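Single-stranded DNA-binding protein (Mycobacterium smegmatis, PDB 5GQO) probably binds single-stranded DNA through an OB-fold barrel, as other proteins of the bacterial SSB family do, and assembles as four copies. Local coordinates at residues T29-I34 / L129-A134; L41-Q46 / N77-L82; F51-N56 / V96-H101. One frame throughout, in Å; residues are numbered along the deposited sequence.

All three contacts involve one curled OB-fold sheet, which segment 129-134 reaches from outside. Interaction 1 spans nearly the whole modelled chain, and interactions 2 and 3 are nested within it; those two interlock, their segments alternating along the sequence. Centres lie about 9 Å apart for interactions 1 and 3, about 18 Å for 2 and 3, and about 23 Å for 1 and 2, which fall on opposite sides of the chain's centre. Strand 33-43 serves interactions 1 and 2, and its hairpin partner 46-55 carries one half of interaction 3. Core packing at 51-56/96-101 is flanked by a hairpin tip at 41-46 and by the C-terminal segment at 129-134, which leads toward the second subunit.

Interaction 1: T29-I34 / L129-A134; sequences TVVGNI and LSRCIA
The guanidinium group of R131 reaches across to the backbone of G32 and the side-chain amide of N33, using a different terminal nitrogen for each. NH2 donates to G32 O at 2.9 Å, with an N-H...O angle of 149°. NH1 donates to N33 OD1 at 3.0 Å. OD1 meets the guanidinium at its edge, practically in its plane, while NH1 sits tilted from the plane of the amide carbonyl; the amide and guanidinium planes are 76° apart. The arginine chain is bent at its third torsion (chi3 -82°), which swings the charged end round to face the bend in segment 29-34.

One water accepts from both R131 NH1, at 3.0 Å, and N33 ND2, at 3.2 Å, closing a small ring beside the direct NH1-OD1 hydrogen bond. ND2 has a further acceptor in G93 O, while R131 NH2 forms a salt bridge with D128 OD2, which probably steadies its positive charge, and R131 NE is hydrogen-bonded to a residue next to the segments. G32 O is shared too: it takes the backbone N-H of V96 as well as the arginine. V31 adds a methyl group, CG1, obliquely 3.7 Å from R131 NH2.

Beyond R131 the chain runs into strand 133-137, where I133 joins an antiparallel ladder with a strand of the second subunit; the arginine therefore ties the root of this intersubunit arm to its own barrel. On the other side, the chain turns a corner at G32, between strands 27-31 and 33-43. Such a sharp bend at a glycine, letting the first strand contribute to both sheets, is a hallmark of the OB-fold barrel.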
ATOM      1  N   THR B  29      -3.872   3.445   2.250  1.00 36.12           N
ATOM      2  CA  THR B  29      -4.479   2.901   3.430  1.00 32.40           C
ATOM      3  C   THR B  29      -4.043   3.683   4.635  1.00 32.70           C
ATOM      4  O   THR B  29      -2.887   4.004   4.756  1.00 34.83           O
ATOM      5  CB  THR B  29      -4.053   1.503   3.688  1.00 31.80           C
ATOM      6  OG1 THR B  29      -4.547   0.645   2.652  1.00 33.77           O
ATOM      7  CG2 THR B  29      -4.663   1.050   5.039  1.00 36.62           C
ATOM      8  N   VAL B  30      -4.986   4.051   5.499  1.00 36.26           N
ATOM      9  CA  VAL B  30      -4.654   4.658   6.783  1.00 38.32           C
ATOM     10  C   VAL B  30      -5.489   4.021   7.895  1.00 36.50           C
ATOM     11  O   VAL B  30      -6.656   3.710   7.717  1.00 37.87           O
ATOM     12  CB  VAL B  30      -4.821   6.205   6.791  1.00 41.68           C
ATOM     13  CG1 VAL B  30      -6.265   6.638   6.574  1.00 43.63           C
ATOM     14  CG2 VAL B  30      -4.304   6.801   8.088  1.00 40.65           C
ATOM     15  N   VAL B  31      -4.857   3.828   9.031  1.00 34.66           N
ATOM     16  CA  VAL B  31      -5.514   3.286  10.214  1.00 37.88           C
ATOM     17  C   VAL B  31      -5.391   4.351  11.323  1.00 34.54           C
ATOM     18  O   VAL B  31      -4.318   4.880  11.548  1.00 33.04           O
ATOM     19  CB  VAL B  31      -4.801   2.005  10.668  1.00 33.57           C
ATOM     20  CG1 VAL B  31      -5.332   1.569  12.005  1.00 31.47           C
ATOM     21  CG2 VAL B  31      -4.926   0.915   9.602  1.00 31.62           C
ATOM     22  N   GLY B  32      -6.481   4.697  11.987  1.00 35.14           N
ATOM     23  CA  GLY B  32      -6.410   5.722  13.014  1.00 32.40           C
ATOM     24  C   GLY B  32      -7.756   5.953  13.671  1.00 37.05           C
ATOM     25  O   GLY B  32      -8.434   5.011  14.065  1.00 36.22           O
ATOM     26  N   ASN B  33      -8.132   7.220  13.769  1.00 39.17           N
ATOM     27  CA  ASN B  33      -9.339   7.653  14.443  1.00 40.48           C
ATOM     28  C   ASN B  33      -9.962   8.806  13.702  1.00 41.11           C
ATOM     29  O   ASN B  33      -9.247   9.686  13.219  1.00 39.43           O
ATOM     30  CB  ASN B  33      -9.004   8.126  15.857  1.00 41.17           C
ATOM     31  CG  ASN B  33      -8.577   6.999  16.728  1.00 43.13           C
ATOM     32  OD1 ASN B  33      -7.418   6.615  16.724  1.00 46.76           O
ATOM     33  ND2 ASN B  33      -9.533   6.402  17.424  1.00 44.56           N
ATOM     34  N   ILE B  34     -11.280   8.812  13.640  1.00 36.84           N
ATOM     35  CA  ILE B  34     -11.995   9.955  13.143  1.00 39.70           C
ATOM     36  C   ILE B  34     -11.850  11.010  14.217  1.00 43.68           C
ATOM     37  O   ILE B  34     -12.073  10.715  15.387  1.00 44.42           O
ATOM     38  CB  ILE B  34     -13.470   9.626  12.965  1.00 40.81           C
ATOM     39  CG1 ILE B  34     -13.623   8.449  12.008  1.00 40.40           C
ATOM     40  CG2 ILE B  34     -14.225  10.828  12.437  1.00 43.77           C
ATOM     41  CD1 ILE B  34     -15.054   8.023  11.772  1.00 41.07           C
ATOM     42  N   LEU B 129     -11.032  -3.452  14.370  1.00 34.78           N
ATOM     43  CA  LEU B 129     -11.338  -4.508  15.335  1.00 38.34           C
ATOM     44  C   LEU B 129     -10.171  -4.926  16.245  1.00 37.36           C
ATOM     45  O   LEU B 129     -10.360  -5.770  17.116  1.00 36.38           O
ATOM     46  CB  LEU B 129     -11.913  -5.758  14.639  1.00 36.57           C
ATOM     47  CG  LEU B 129     -13.218  -5.535  13.847  1.00 37.73           C
ATOM     48  CD1 LEU B 129     -13.707  -6.799  13.127  1.00 36.45           C
ATOM     49  CD2 LEU B 129     -14.290  -5.019  14.782  1.00 39.50           C
ATOM     50  N   SER B 130      -9.013  -4.297  16.119  1.00 35.76           N
ATOM     51  CA  SER B 130      -7.966  -4.471  17.149  1.00 39.51           C
ATOM     52  C   SER B 130      -8.260  -3.626  18.370  1.00 39.09           C
ATOM     53  O   SER B 130      -7.697  -3.843  19.415  1.00 41.96           O
ATOM     54  CB  SER B 130      -6.571  -4.130  16.617  1.00 36.81           C
ATOM     55  OG  SER B 130      -6.449  -2.756  16.369  1.00 32.83           O
ATOM     56  N   ARG B 131      -9.165  -2.671  18.231  1.00 42.92           N
ATOM     57  CA  ARG B 131      -9.416  -1.706  19.273  1.00 41.14           C
ATOM     58  C   ARG B 131     -10.890  -1.633  19.669  1.00 41.54           C
ATOM     59  O   ARG B 131     -11.271  -0.777  20.491  1.00 43.31           O
ATOM     60  CB  ARG B 131      -8.932  -0.327  18.792  1.00 42.10           C
ATOM     61  CG  ARG B 131      -7.426  -0.188  18.762  1.00 43.24           C
ATOM     62  CD  ARG B 131      -7.006   1.206  18.404  1.00 43.61           C
ATOM     63  NE  ARG B 131      -7.055   1.343  16.963  1.00 45.15           N
ATOM     64  CZ  ARG B 131      -7.178   2.513  16.335  1.00 50.97           C
ATOM     65  NH1 ARG B 131      -7.302   3.663  17.032  1.00 45.89           N
ATOM     66  NH2 ARG B 131      -7.230   2.535  14.979  1.00 47.33           N
ATOM     67  N   CYS B 132     -11.720  -2.535  19.146  1.00 39.01           N
ATOM     68  CA  CYS B 132     -13.156  -2.477  19.398  1.00 37.37           C
ATOM     69  C   CYS B 132     -13.840  -3.758  18.948  1.00 39.36           C
ATOM     70  O   CYS B 132     -13.190  -4.687  18.478  1.00 48.07           O
ATOM     71  CB  CYS B 132     -13.761  -1.246  18.693  1.00 40.64           C
ATOM     72  SG  CYS B 132     -13.954  -1.389  16.892  1.00 41.89           S
ATOM     73  N   ILE B 133     -15.165  -3.797  19.076  1.00 42.14           N
ATOM     74  CA  ILE B 133     -16.002  -4.897  18.600  1.00 41.80           C
ATOM     75  C   ILE B 133     -17.087  -4.293  17.689  1.00 40.49           C
ATOM     76  O   ILE B 133     -17.523  -3.162  17.876  1.00 41.42           O
ATOM     77  CB  ILE B 133     -16.724  -5.537  19.795  1.00 50.19           C
ATOM     78  CG1 ILE B 133     -15.727  -6.085  20.817  1.00 58.45           C
ATOM     79  CG2 ILE B 133     -17.716  -6.606  19.369  1.00 56.80           C
ATOM     80  CD1 ILE B 133     -15.300  -7.503  20.589  1.00 59.98           C
ATOM     81  N   ALA B 134     -17.589  -5.074  16.751  1.00 42.76           N
ATOM     82  CA  ALA B 134     -18.661  -4.628  15.891  1.00 42.24           C
ATOM     83  C   ALA B 134     -19.700  -5.708  15.689  1.00 42.77           C
ATOM     84  O   ALA B 134     -19.392  -6.873  15.358  1.00 43.30           O
ATOM     85  CB  ALA B 134     -18.109  -4.204  14.552  1.00 42.74           C
TER
HETATM   86  O   HOH W   1      -8.858   4.039  19.534  1.00 40.89           O

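Interaction 2: L41-Q46 / N77-L82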
ATOM      1  N   LEU B  41     -23.323  15.837   2.839  1.00 51.96           N
ATOM      2  CA  LEU B  41     -23.695  16.713   1.750  1.00 53.43           C
ATOM      3  C   LEU B  41     -24.391  15.871   0.689  1.00 50.98           C
ATOM      4  O   LEU B  41     -23.935  14.750   0.381  1.00 46.00           O
ATOM      5  CB  LEU B  41     -22.459  17.384   1.195  1.00 55.49           C
ATOM      6  CG  LEU B  41     -21.783  18.321   2.188  1.00 62.94           C
ATOM      7  CD1 LEU B  41     -20.454  18.795   1.613  1.00 67.98           C
ATOM      8  CD2 LEU B  41     -22.679  19.512   2.520  1.00 63.36           C
ATOM      9  N   ARG B  42     -25.535  16.367   0.193  1.00 59.26           N
ATOM     10  CA  ARG B  42     -26.276  15.680  -0.876  1.00 67.81           C
ATOM     11  C   ARG B  42     -26.217  16.433  -2.210  1.00 68.72           C
ATOM     12  O   ARG B  42     -26.124  17.682  -2.246  1.00 68.87           O
ATOM     13  CB  ARG B  42     -27.710  15.401  -0.462  1.00 81.67           C
ATOM     14  CG  ARG B  42     -27.819  14.347   0.621  1.00 92.75           C
ATOM     15  CD  ARG B  42     -29.239  14.130   1.079  1.00102.13           C
ATOM     16  NE  ARG B  42     -29.209  13.373   2.333  1.00118.90           N
ATOM     17  CZ  ARG B  42     -30.055  13.552   3.344  1.00132.13           C
ATOM     18  NH1 ARG B  42     -31.025  14.464   3.268  1.00146.98           N
ATOM     19  NH2 ARG B  42     -29.935  12.822   4.449  1.00125.57           N
ATOM     20  N   PHE B  43     -26.181  15.645  -3.296  1.00 72.67           N
ATOM     21  CA  PHE B  43     -26.102  16.146  -4.688  1.00 73.61           C
ATOM     22  C   PHE B  43     -27.011  15.346  -5.615  1.00 82.00           C
ATOM     23  O   PHE B  43     -26.609  14.299  -6.105  1.00 76.63           O
ATOM     24  CB  PHE B  43     -24.660  16.104  -5.190  1.00 65.51           C
ATOM     25  CG  PHE B  43     -23.712  16.876  -4.334  1.00 57.90           C
ATOM     26  CD1 PHE B  43     -23.759  18.259  -4.323  1.00 60.89           C
ATOM     27  CD2 PHE B  43     -22.786  16.221  -3.518  1.00 55.98           C
ATOM     28  CE1 PHE B  43     -22.898  18.999  -3.521  1.00 65.92           C
ATOM     29  CE2 PHE B  43     -21.914  16.946  -2.721  1.00 62.53           C
ATOM     30  CZ  PHE B  43     -21.973  18.343  -2.715  1.00 66.79           C
ATOM     31  N   GLY B  44     -28.235  15.846  -5.843  1.00 92.35           N
ATOM     32  CA  GLY B  44     -29.308  15.003  -6.334  1.00 93.67           C
ATOM     33  C   GLY B  44     -29.242  13.628  -5.663  1.00 94.30           C
ATOM     34  O   GLY B  44     -29.356  13.501  -4.440  1.00 84.82           O
ATOM     35  N   ASP B  45     -29.027  12.610  -6.492  1.00 95.50           N
ATOM     36  CA  ASP B  45     -29.004  11.185  -6.103  1.00 96.66           C
ATOM     37  C   ASP B  45     -27.961  10.844  -5.042  1.00 93.08           C
ATOM     38  O   ASP B  45     -28.210  10.025  -4.155  1.00 75.23           O
ATOM     39  CB  ASP B  45     -28.649  10.359  -7.352  1.00 89.17           C
ATOM     40  CG  ASP B  45     -29.312   9.041  -7.387  1.00 89.29           C
ATOM     41  OD1 ASP B  45     -29.697   8.601  -6.298  1.00 93.49           O
ATOM     42  OD2 ASP B  45     -29.431   8.443  -8.498  1.00 96.10           O
ATOM     43  N   GLN B  46     -26.806  11.506  -5.158  1.00 85.63           N
ATOM     44  CA  GLN B  46     -25.556  11.100  -4.516  1.00 79.24           C
ATOM     45  C   GLN B  46     -25.342  11.696  -3.134  1.00 69.14           C
ATOM     46  O   GLN B  46     -25.789  12.784  -2.844  1.00 68.36           O
ATOM     47  CB  GLN B  46     -24.364  11.531  -5.370  1.00 80.98           C
ATOM     48  CG  GLN B  46     -23.757  10.445  -6.225  1.00 84.59           C
ATOM     49  CD  GLN B  46     -22.683   9.737  -5.432  1.00 88.10           C
ATOM     50  OE1 GLN B  46     -22.957   9.074  -4.410  1.00 70.06           O
ATOM     51  NE2 GLN B  46     -21.445   9.901  -5.867  1.00 95.48           N
ATOM     52  N   ASN B  77     -13.304  11.023   2.148  1.00 39.23           N
ATOM     53  CA  ASN B  77     -14.567  11.267   1.507  1.00 37.89           C
ATOM     54  C   ASN B  77     -15.215   9.941   1.203  1.00 37.94           C
ATOM     55  O   ASN B  77     -14.664   9.165   0.459  1.00 40.47           O
ATOM     56  CB  ASN B  77     -14.371  11.949   0.180  1.00 39.10           C
ATOM     57  CG  ASN B  77     -13.758  13.302   0.292  1.00 41.07           C
ATOM     58  OD1 ASN B  77     -14.081  14.087   1.164  1.00 43.67           O
ATOM     59  ND2 ASN B  77     -12.871  13.600  -0.629  1.00 44.79           N
ATOM     60  N   CYS B  78     -16.409   9.699   1.733  1.00 38.50           N
ATOM     61  CA  CYS B  78     -17.156   8.525   1.388  1.00 37.65           C
ATOM     62  C   CYS B  78     -18.411   8.888   0.570  1.00 40.17           C
ATOM     63  O   CYS B  78     -19.072   9.893   0.815  1.00 38.73           O
ATOM     64  CB  CYS B  78     -17.568   7.835   2.668  1.00 40.77           C
ATOM     65  SG  CYS B  78     -16.231   7.578   3.822  1.00 39.63           S
ATOM     66  N   TRP B  79     -18.737   8.045  -0.389  1.00 39.68           N
ATOM     67  CA  TRP B  79     -19.802   8.296  -1.334  1.00 41.92           C
ATOM     68  C   TRP B  79     -20.695   7.084  -1.368  1.00 42.11           C
ATOM     69  O   TRP B  79     -20.260   5.969  -1.094  1.00 43.62           O
ATOM     70  CB  TRP B  79     -19.227   8.495  -2.764  1.00 44.37           C
ATOM     71  CG  TRP B  79     -18.376   9.714  -2.949  1.00 43.45           C
ATOM     72  CD1 TRP B  79     -17.023   9.790  -2.883  1.00 45.44           C
ATOM     73  CD2 TRP B  79     -18.834  11.029  -3.248  1.00 49.10           C
ATOM     74  NE1 TRP B  79     -16.607  11.088  -3.081  1.00 44.32           N
ATOM     75  CE2 TRP B  79     -17.712  11.864  -3.310  1.00 48.09           C
ATOM     76  CE3 TRP B  79     -20.095  11.586  -3.469  1.00 53.34           C
ATOM     77  CZ2 TRP B  79     -17.820  13.227  -3.588  1.00 51.51           C
ATOM     78  CZ3 TRP B  79     -20.203  12.951  -3.724  1.00 49.67           C
ATOM     79  CH2 TRP B  79     -19.076  13.746  -3.798  1.00 53.04           C
ATOM     80  N   GLY B  80     -21.943   7.277  -1.744  1.00 42.54           N
ATOM     81  CA  GLY B  80     -22.793   6.132  -2.073  1.00 41.53           C
ATOM     82  C   GLY B  80     -23.130   5.269  -0.882  1.00 40.57           C
ATOM     83  O   GLY B  80     -23.348   5.765   0.251  1.00 42.78           O
ATOM     84  N   ASN B  81     -23.145   3.971  -1.124  1.00 42.01           N
ATOM     85  CA  ASN B  81     -23.339   3.028  -0.065  1.00 48.63           C
ATOM     86  C   ASN B  81     -22.309   3.159   1.091  1.00 53.56           C
ATOM     87  O   ASN B  81     -22.633   2.861   2.251  1.00 49.86           O
ATOM     88  CB  ASN B  81     -23.299   1.644  -0.676  1.00 53.25           C
ATOM     89  CG  ASN B  81     -24.579   1.318  -1.421  1.00 60.31           C
ATOM     90  OD1 ASN B  81     -25.676   1.705  -1.007  1.00 67.82           O
ATOM     91  ND2 ASN B  81     -24.453   0.603  -2.508  1.00 60.74           N
ATOM     92  N   LEU B  82     -21.087   3.594   0.758  1.00 46.95           N
ATOM     93  CA  LEU B  82     -20.068   3.745   1.738  1.00 46.20           C
ATOM     94  C   LEU B  82     -20.402   4.916   2.632  1.00 44.23           C
ATOM     95  O   LEU B  82     -20.207   4.847   3.836  1.00 41.99           O
ATOM     96  CB  LEU B  82     -18.687   3.911   1.101  1.00 43.94           C
ATOM     97  CG  LEU B  82     -17.534   4.058   2.093  1.00 47.34           C
ATOM     98  CD1 LEU B  82     -17.441   2.850   2.993  1.00 46.05           C
ATOM     99  CD2 LEU B  82     -16.222   4.220   1.336  1.00 54.22           C
TER
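F43 N donates to Q46 O at 2.9 Å, and Q46 N returns a bond to F43 O at 3.0 Å. This reciprocal pair closes a type II' beta turn from F43 to Q46, with G44 and D45 at its corners, and places the side chains of F43 and Q46 beside W79. G44 has a positive phi, a conformation that favours glycine.

The indole is approached differently by the two residues. Q46 bends at its second torsion (chi2 -89°), bringing its terminal amide back to the CE3 corner of the indole, where NE2 comes 3.2 Å from CE3. The two side chains cross at about a right angle. NE2 approaches obliquely, and the amide and ring planes are 45° apart. F43, in contrast, meets the ring near its plane: CD2 lies 4.2 Å from W79 CZ3 at the rim of the indole, a modest apolar touch.

In the OB fold this is the hairpin joining strands 33-43 and 46-55, here leaning on the end of strand 73-79 just where the chain passes into helix 80-89. Strand 46-55 bridges the two parts, since E47 shares a backbone hydrogen bond with G80 and L48 packs on W79. Q46 OE1 is hydrogen-bonded to a residue next to the segments and lies 3.4 Å from G80 N. G80, like G44, has a positive phi, and a weak bond from L82 N to W79 O marks the first turn after the strand. R121, on strand 117-122, is a further neighbour of the indole. F43, Q46 and W79 all touch a neighbouring molecule in the crystal, which may influence how these surface side chains are placed.

Interaction 3: F51-N56 / V96-H101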
ATOM      1  N   PHE B  51     -14.928  13.445   6.632  1.00 41.05           N
ATOM      2  CA  PHE B  51     -14.458  13.622   7.985  1.00 35.93           C
ATOM      3  C   PHE B  51     -12.980  13.584   7.986  1.00 40.95           C
ATOM      4  O   PHE B  51     -12.337  13.238   6.988  1.00 45.70           O
ATOM      5  CB  PHE B  51     -15.068  12.520   8.895  1.00 38.62           C
ATOM      6  CG  PHE B  51     -14.947  11.106   8.356  1.00 35.05           C
ATOM      7  CD1 PHE B  51     -13.845  10.372   8.629  1.00 38.03           C
ATOM      8  CD2 PHE B  51     -15.915  10.542   7.581  1.00 39.21           C
ATOM      9  CE1 PHE B  51     -13.677   9.077   8.125  1.00 38.76           C
ATOM     10  CE2 PHE B  51     -15.784   9.232   7.096  1.00 40.61           C
ATOM     11  CZ  PHE B  51     -14.646   8.511   7.349  1.00 34.76           C
ATOM     12  N   ARG B  52     -12.408  13.913   9.127  1.00 46.97           N
ATOM     13  CA  ARG B  52     -10.961  14.003   9.246  1.00 47.36           C
ATOM     14  C   ARG B  52     -10.444  12.806  10.039  1.00 42.78           C
ATOM     15  O   ARG B  52     -11.096  12.363  10.981  1.00 45.85           O
ATOM     16  CB  ARG B  52     -10.705  15.273  10.004  1.00 57.51           C
ATOM     17  CG  ARG B  52      -9.373  15.937   9.772  1.00 65.25           C
ATOM     18  CD  ARG B  52      -9.553  17.223   9.028  1.00 62.91           C
ATOM     19  NE  ARG B  52      -8.553  17.246   7.987  1.00 66.52           N
ATOM     20  CZ  ARG B  52      -7.271  17.492   8.214  1.00 71.23           C
ATOM     21  NH1 ARG B  52      -6.414  17.490   7.191  1.00 68.51           N
ATOM     22  NH2 ARG B  52      -6.848  17.759   9.457  1.00 73.49           N
ATOM     23  N   VAL B  53      -9.299  12.259   9.628  1.00 41.69           N
ATOM     24  CA  VAL B  53      -8.697  11.093  10.291  1.00 42.49           C
ATOM     25  C   VAL B  53      -7.267  11.414  10.722  1.00 42.47           C
ATOM     26  O   VAL B  53      -6.506  12.007   9.955  1.00 40.87           O
ATOM     27  CB  VAL B  53      -8.670   9.821   9.415  1.00 37.69           C
ATOM     28  CG1 VAL B  53      -7.946   8.680  10.149  1.00 38.25           C
ATOM     29  CG2 VAL B  53     -10.076   9.375   9.096  1.00 38.79           C
ATOM     30  N   ALA B  54      -6.946  11.010  11.952  1.00 41.50           N
ATOM     31  CA  ALA B  54      -5.594  11.075  12.498  1.00 40.34           C
ATOM     32  C   ALA B  54      -5.080   9.673  12.643  1.00 42.81           C
ATOM     33  O   ALA B  54      -5.785   8.758  13.121  1.00 37.92           O
ATOM     34  CB  ALA B  54      -5.604  11.716  13.849  1.00 39.90           C
ATOM     35  N   SER B  55      -3.847   9.480  12.219  1.00 49.71           N
ATOM     36  CA  SER B  55      -3.254   8.183  12.365  1.00 53.11           C
ATOM     37  C   SER B  55      -2.545   7.975  13.680  1.00 60.31           C
ATOM     38  O   SER B  55      -1.721   8.794  14.094  1.00 67.29           O
ATOM     39  CB  SER B  55      -2.269   7.901  11.283  1.00 54.60           C
ATOM     40  OG  SER B  55      -2.396   6.514  11.021  1.00 62.20           O
ATOM     41  N   ASN B  56      -2.817   6.786  14.232  1.00 72.61           N
ATOM     42  CA  ASN B  56      -2.298   6.281  15.516  1.00 81.72           C
ATOM     43  C   ASN B  56      -0.756   5.933  15.571  1.00 78.07           C
ATOM     44  O   ASN B  56      -0.375   4.847  16.046  1.00 82.79           O
ATOM     45  CB  ASN B  56      -3.219   5.097  16.014  1.00 72.94           C
ATOM     46  CG  ASN B  56      -3.094   3.796  15.174  1.00 73.25           C
ATOM     47  OD1 ASN B  56      -2.479   3.756  14.103  1.00 69.76           O
ATOM     48  ND2 ASN B  56      -3.664   2.716  15.691  1.00 68.48           N
ATOM     49  N   VAL B  96     -10.708   3.743  13.070  1.00 38.57           N
ATOM     50  CA  VAL B  96     -11.062   3.429  11.681  1.00 40.65           C
ATOM     51  C   VAL B  96      -9.945   2.808  10.887  1.00 40.22           C
ATOM     52  O   VAL B  96      -8.767   3.139  11.079  1.00 40.57           O
ATOM     53  CB  VAL B  96     -11.339   4.679  10.780  1.00 41.92           C
ATOM     54  CG1 VAL B  96     -12.729   4.725  10.301  1.00 46.17           C
ATOM     55  CG2 VAL B  96     -10.932   5.976  11.423  1.00 42.93           C
ATOM     56  N   VAL B  97     -10.347   2.000   9.910  1.00 40.18           N
ATOM     57  CA  VAL B  97      -9.475   1.520   8.838  1.00 37.09           C
ATOM     58  C   VAL B  97     -10.040   2.145   7.578  1.00 37.54           C
ATOM     59  O   VAL B  97     -11.225   1.974   7.308  1.00 36.03           O
ATOM     60  CB  VAL B  97      -9.560   0.003   8.715  1.00 38.80           C
ATOM     61  CG1 VAL B  97      -8.691  -0.516   7.586  1.00 42.61           C
ATOM     62  CG2 VAL B  97      -9.089  -0.619   9.994  1.00 41.52           C
ATOM     63  N   VAL B  98      -9.214   2.858   6.828  1.00 35.50           N
ATOM     64  CA  VAL B  98      -9.649   3.506   5.593  1.00 35.73           C
ATOM     65  C   VAL B  98      -8.770   3.061   4.411  1.00 38.34           C
ATOM     66  O   VAL B  98      -7.530   3.182   4.453  1.00 38.64           O
ATOM     67  CB  VAL B  98      -9.510   5.018   5.688  1.00 34.74           C
ATOM     68  CG1 VAL B  98      -9.880   5.643   4.375  1.00 35.60           C
ATOM     69  CG2 VAL B  98     -10.381   5.558   6.797  1.00 34.00           C
ATOM     70  N   VAL B  99      -9.422   2.579   3.361  1.00 35.82           N
ATOM     71  CA  VAL B  99      -8.771   2.193   2.147  1.00 35.20           C
ATOM     72  C   VAL B  99      -9.344   2.981   0.971  1.00 36.76           C
ATOM     73  O   VAL B  99     -10.543   3.151   0.904  1.00 38.50           O
ATOM     74  CB  VAL B  99      -9.001   0.738   1.862  1.00 36.57           C
ATOM     75  CG1 VAL B  99      -8.270   0.317   0.576  1.00 33.75           C
ATOM     76  CG2 VAL B  99      -8.503  -0.062   3.028  1.00 41.51           C
ATOM     77  N   GLY B 100      -8.485   3.472   0.067  1.00 38.49           N
ATOM     78  CA  GLY B 100      -8.967   4.128  -1.141  1.00 35.77           C
ATOM     79  C   GLY B 100      -7.858   4.676  -2.018  1.00 36.24           C
ATOM     80  O   GLY B 100      -6.857   4.030  -2.238  1.00 39.97           O
ATOM     81  N   HIS B 101      -8.019   5.904  -2.478  1.00 34.37           N
ATOM     82  CA  HIS B 101      -7.033   6.516  -3.332  1.00 37.38           C
ATOM     83  C   HIS B 101      -6.764   7.898  -2.848  1.00 34.52           C
ATOM     84  O   HIS B 101      -7.669   8.572  -2.390  1.00 36.86           O
ATOM     85  CB  HIS B 101      -7.485   6.474  -4.798  1.00 37.53           C
ATOM     86  CG  HIS B 101      -7.695   5.086  -5.301  1.00 35.67           C
ATOM     87  ND1 HIS B 101      -6.666   4.296  -5.772  1.00 42.35           N
ATOM     88  CD2 HIS B 101      -8.813   4.343  -5.405  1.00 37.72           C
ATOM     89  CE1 HIS B 101      -7.134   3.113  -6.131  1.00 36.69           C
ATOM     90  NE2 HIS B 101      -8.438   3.129  -5.942  1.00 39.02           N
TER
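V53 and V98 share one side-chain setting, with CG1 anti to the backbone N (chi1 176° in both) and CG2 beside the backbone N, and it is this second methyl that each valine extends across the gap. V96 differs: its chi1 of -116° is away from a staggered position and leaves CG2 nearly eclipsing its own backbone N, a detail to treat with caution at this resolution. The outcome is a cluster of three methyl groups. V53 CG2 lies 4.2 Å from V96 CG2 and 4.5 Å from V98 CG2, so a single branch of V53 faces two valines spaced two residues apart on the opposing strand.

The strands do not pair here. V53 and V96 are nearest in register, yet their CA atoms stand 8.1 Å apart, and the contact is made wholly by side chains across the interior. V30 and I34 fill in around V98 and V96, and V76 packs on V53.

Alternation along strand 95-105 divides its duties: V96 and V98 turn inward, whereas V97 and V99 pack on V97 of the second subunit. Here strands 46-55 and 95-105, not paired with each other, face across the interior, and their valines are part of the hydrophobic core of the OB-fold barrel.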